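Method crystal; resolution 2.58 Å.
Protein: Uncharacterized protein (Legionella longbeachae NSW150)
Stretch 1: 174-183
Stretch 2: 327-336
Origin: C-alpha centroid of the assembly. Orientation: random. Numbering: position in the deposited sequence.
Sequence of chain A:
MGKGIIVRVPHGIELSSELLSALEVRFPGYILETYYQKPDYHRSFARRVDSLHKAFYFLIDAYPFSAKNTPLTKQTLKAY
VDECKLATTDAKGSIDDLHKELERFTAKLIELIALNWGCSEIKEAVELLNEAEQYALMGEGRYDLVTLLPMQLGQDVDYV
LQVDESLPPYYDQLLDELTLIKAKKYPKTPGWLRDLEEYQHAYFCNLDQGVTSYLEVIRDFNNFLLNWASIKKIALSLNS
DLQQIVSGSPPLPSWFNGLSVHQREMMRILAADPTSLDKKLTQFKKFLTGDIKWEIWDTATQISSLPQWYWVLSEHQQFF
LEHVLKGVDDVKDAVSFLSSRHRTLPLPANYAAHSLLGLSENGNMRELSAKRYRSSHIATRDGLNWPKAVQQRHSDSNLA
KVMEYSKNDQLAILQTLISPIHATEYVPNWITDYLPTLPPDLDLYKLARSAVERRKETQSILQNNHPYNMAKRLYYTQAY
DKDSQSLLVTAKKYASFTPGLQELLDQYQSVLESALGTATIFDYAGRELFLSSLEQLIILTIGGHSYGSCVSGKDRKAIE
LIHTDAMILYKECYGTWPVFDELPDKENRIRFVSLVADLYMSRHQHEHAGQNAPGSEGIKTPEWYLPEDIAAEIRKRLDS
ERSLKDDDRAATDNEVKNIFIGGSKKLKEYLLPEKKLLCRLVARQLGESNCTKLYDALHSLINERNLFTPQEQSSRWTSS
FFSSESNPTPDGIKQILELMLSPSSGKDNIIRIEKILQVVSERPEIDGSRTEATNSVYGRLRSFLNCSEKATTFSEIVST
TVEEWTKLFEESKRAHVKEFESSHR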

# COMPACT_ATOMS: atom_id res chain seq x y z
N LEU A 174 21.70 -1.98 -2.99
CA LEU A 174 20.65 -2.03 -2.00
C LEU A 174 20.93 -3.12 -1.01
O LEU A 174 20.67 -2.96 0.18
N LEU A 175 21.44 -4.25 -1.47
CA LEU A 175 21.73 -5.34 -0.53
C LEU A 175 22.74 -4.89 0.50
O LEU A 175 22.62 -5.26 1.67
N ASP A 176 23.71 -4.08 0.05
CA ASP A 176 24.75 -3.57 0.94
C ASP A 176 24.17 -2.62 1.95
O ASP A 176 24.47 -2.71 3.16
N GLU A 177 23.32 -1.72 1.47
CA GLU A 177 22.58 -0.84 2.38
C GLU A 177 21.71 -1.61 3.39
O GLU A 177 21.64 -1.23 4.54
N LEU A 178 21.05 -2.69 2.98
CA LEU A 178 20.24 -3.46 3.91
C LEU A 178 21.08 -4.13 4.98
O LEU A 178 20.71 -4.19 6.18
N THR A 179 22.24 -4.60 4.57
CA THR A 179 23.21 -5.18 5.49
C THR A 179 23.67 -4.16 6.53
O THR A 179 23.73 -4.50 7.70
N LEU A 180 24.00 -2.94 6.12
CA LEU A 180 24.34 -1.90 7.07
C LEU A 180 23.19 -1.62 8.09
O LEU A 180 23.42 -1.46 9.29
N ILE A 181 21.97 -1.50 7.58
CA ILE A 181 20.81 -1.26 8.42
C ILE A 181 20.75 -2.30 9.57
O ILE A 181 20.62 -1.93 10.72
N LYS A 182 20.90 -3.59 9.26
CA LYS A 182 20.91 -4.59 10.31
C LYS A 182 22.11 -4.45 11.21
O LYS A 182 22.03 -4.64 12.42
N ALA A 183 23.26 -4.16 10.63
CA ALA A 183 24.45 -4.15 11.47
C ALA A 183 24.38 -2.99 12.47
O ALA A 183 24.98 -3.11 13.56
N GLY A 327 14.26 -11.50 9.99
CA GLY A 327 13.89 -12.89 9.84
C GLY A 327 14.64 -13.64 8.74
O GLY A 327 14.24 -14.71 8.34
N VAL A 328 15.76 -13.11 8.27
CA VAL A 328 16.51 -13.82 7.24
C VAL A 328 17.99 -13.79 7.52
O VAL A 328 18.48 -12.85 8.13
N ASP A 329 18.73 -14.79 7.03
CA ASP A 329 20.18 -14.68 7.07
C ASP A 329 20.61 -13.85 5.93
O ASP A 329 21.34 -12.92 6.16
N ASP A 330 20.12 -14.17 4.72
CA ASP A 330 20.45 -13.43 3.51
C ASP A 330 19.45 -12.27 3.27
O ASP A 330 18.23 -12.47 3.16
N VAL A 331 19.97 -11.06 3.21
CA VAL A 331 19.10 -9.91 3.19
C VAL A 331 18.26 -9.90 1.92
O VAL A 331 17.20 -9.25 1.88
N LYS A 332 18.71 -10.60 0.88
CA LYS A 332 17.96 -10.66 -0.36
C LYS A 332 16.61 -11.38 -0.23
O LYS A 332 15.65 -11.06 -0.92
N ASP A 333 16.53 -12.29 0.71
CA ASP A 333 15.27 -12.95 1.00
C ASP A 333 14.23 -12.09 1.70
O ASP A 333 13.07 -12.49 1.85
N ALA A 334 14.63 -10.92 2.17
CA ALA A 334 13.69 -10.00 2.73
C ALA A 334 13.04 -9.13 1.63
O ALA A 334 12.09 -8.41 1.90
N VAL A 335 13.60 -9.12 0.43
CA VAL A 335 13.12 -8.19 -0.57
C VAL A 335 12.98 -8.84 -1.95
O VAL A 335 13.35 -8.25 -2.97
N SER A 336 12.42 -10.06 -1.97
CA SER A 336 12.36 -10.82 -3.19
C SER A 336 11.31 -10.34 -4.16
O SER A 336 11.33 -10.72 -5.33

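Stretch 1 is helical throughout. Stretch 2 is mostly loop or turn, with a 3-10 segment that starts at Val-331. The two come closest in backbone terms at Leu-175 and Val-331, whose CA atoms lie 6.5 Å apart. Together they bury 379 Å² of surface.

The apolar contact centres on Val-331. Its CA-to-CB bond points toward the helix, its chi1 is m, and the helix covers more of it than of any other residue in stretch 2. Leu-175, Leu-178, Thr-179 and Lys-182 all touch it. These positions are spaced three, four and seven residues apart, so they share one side of the helix. Leu-175 (m, t) starts out sideways, but its end comes nearer: its CD2 lies 4.1 Å from CG2 of Val-331 and 3.9 Å from CB of Lys-332. Leu-178 (m, t) points toward stretch 2 and is buried. Its CB sits 4.1 Å from CB of Val-331. Its CD1 reaches CG2 of Val-335 at 4.0 Å. Val-335, also m at chi1, points toward the helix and is buried too, so Leu-178 packs against Val-331 and Val-335.

The aliphatic part of Lys-182 adds to this packing. The side chain points toward stretch 2 with rotamer m, t, p, t. Its CD passes 3.9 Å from CG1 of Val-331, and the chain then carries the amine on toward the loop before the 3-10 segment.

Polar contact across the stretches is sparse. NZ of Lys-182 lies 3.1 Å from O of Val-328; the geometry leaves open whether this is a hydrogen bond. The same NZ is hydrogen-bonded to a residue just outside the stretches. Thr-179 (m) keeps its polar bond within the helix: its OG1 donates to O of Leu-175 at 2.9 Å. That same OG1 is 3.7 Å from CG2 of Val-331, a van der Waals contact.

Other polar groups brace stretch 2 itself. Asp-330 (chi1 t) accepts a hydrogen bond at OD1 from N of Lys-332, at 3.2 Å and nearly straight. Its OD2 forms a salt bridge with NZ of Lys-332 at 3.6 Å. A longer salt bridge, 3.7 Å, joins NZ of Lys-332 to OD1 of Asp-333. The Lys-332 side chain (p, t, t, p) leads away from the helix at its end, while its CB remains against Leu-175.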

# COMPACT_ATOMS: atom_id res chain seq x y z
CB LEU A 174 19.28 -2.29 -2.64
CG LEU A 174 18.12 -2.28 -1.61
CD1 LEU A 174 17.63 -0.86 -1.39
CD2 LEU A 174 16.97 -3.16 -2.03
CB LEU A 175 22.25 -6.60 -1.25
CG LEU A 175 21.27 -7.21 -2.24
CD1 LEU A 175 21.81 -8.50 -2.81
CD2 LEU A 175 19.96 -7.49 -1.54
CB ASP A 176 25.85 -2.85 0.16
CG ASP A 176 26.68 -3.81 -0.69
OD1 ASP A 176 26.79 -5.03 -0.36
OD2 ASP A 176 27.20 -3.31 -1.71
CB GLU A 177 21.75 0.13 1.58
CG GLU A 177 22.57 1.14 0.77
CD GLU A 177 21.74 1.79 -0.32
OE1 GLU A 177 20.62 1.31 -0.63
OE2 GLU A 177 22.20 2.79 -0.87
CB LEU A 178 19.38 -4.49 3.18
CG LEU A 178 18.30 -3.89 2.28
CD1 LEU A 178 17.66 -4.98 1.45
CD2 LEU A 178 17.22 -3.15 3.05
CB THR A 179 24.40 -5.73 4.67
OG1 THR A 179 23.92 -6.78 3.81
CG2 THR A 179 25.53 -6.27 5.59
CB LEU A 180 24.67 -0.59 6.34
CG LEU A 180 26.03 -0.49 5.68
CD1 LEU A 180 26.13 0.78 4.83
CD2 LEU A 180 27.14 -0.50 6.73
CB ILE A 181 19.51 -1.19 7.57
CG1 ILE A 181 19.51 0.07 6.70
CG2 ILE A 181 18.26 -1.14 8.45
CD1 ILE A 181 18.59 -0.01 5.50
CB LYS A 182 21.03 -5.98 9.76
CG LYS A 182 19.94 -6.39 8.84
CD LYS A 182 20.09 -7.87 8.50
CE LYS A 182 19.71 -8.77 9.66
NZ LYS A 182 19.63 -10.19 9.21
CB ALA A 183 25.70 -4.11 10.63
CB VAL A 328 16.22 -13.21 5.84
CG1 VAL A 328 14.78 -13.45 5.47
CG2 VAL A 328 16.54 -11.71 5.82
CB ASP A 329 20.86 -16.03 7.02
CG ASP A 329 20.74 -16.79 8.33
OD1 ASP A 329 20.93 -16.17 9.41
OD2 ASP A 329 20.47 -18.02 8.27
CB ASP A 330 20.53 -14.35 2.28
CG ASP A 330 21.22 -13.67 1.07
OD1 ASP A 330 21.39 -12.41 1.07
OD2 ASP A 330 21.62 -14.38 0.13
CB VAL A 331 19.87 -8.60 3.34
CG1 VAL A 331 20.47 -8.52 4.71
CG2 VAL A 331 20.96 -8.47 2.28
CB LYS A 332 18.81 -11.22 -1.50
CG LYS A 332 19.07 -12.71 -1.53
CD LYS A 332 20.05 -13.03 -2.67
CE LYS A 332 20.46 -14.51 -2.77
NZ LYS A 332 19.35 -15.47 -2.44
CB ASP A 333 15.54 -14.19 1.83
CG ASP A 333 16.37 -15.21 1.08
OD1 ASP A 333 16.49 -15.10 -0.16
OD2 ASP A 333 16.91 -16.10 1.73
CB ALA A 334 14.40 -9.09 3.71
CB VAL A 335 14.01 -6.94 -0.64
CG1 VAL A 335 13.85 -6.08 0.62
CG2 VAL A 335 15.44 -7.33 -0.83
CB SER A 336 12.19 -12.30 -2.92
OG SER A 336 10.87 -12.60 -2.53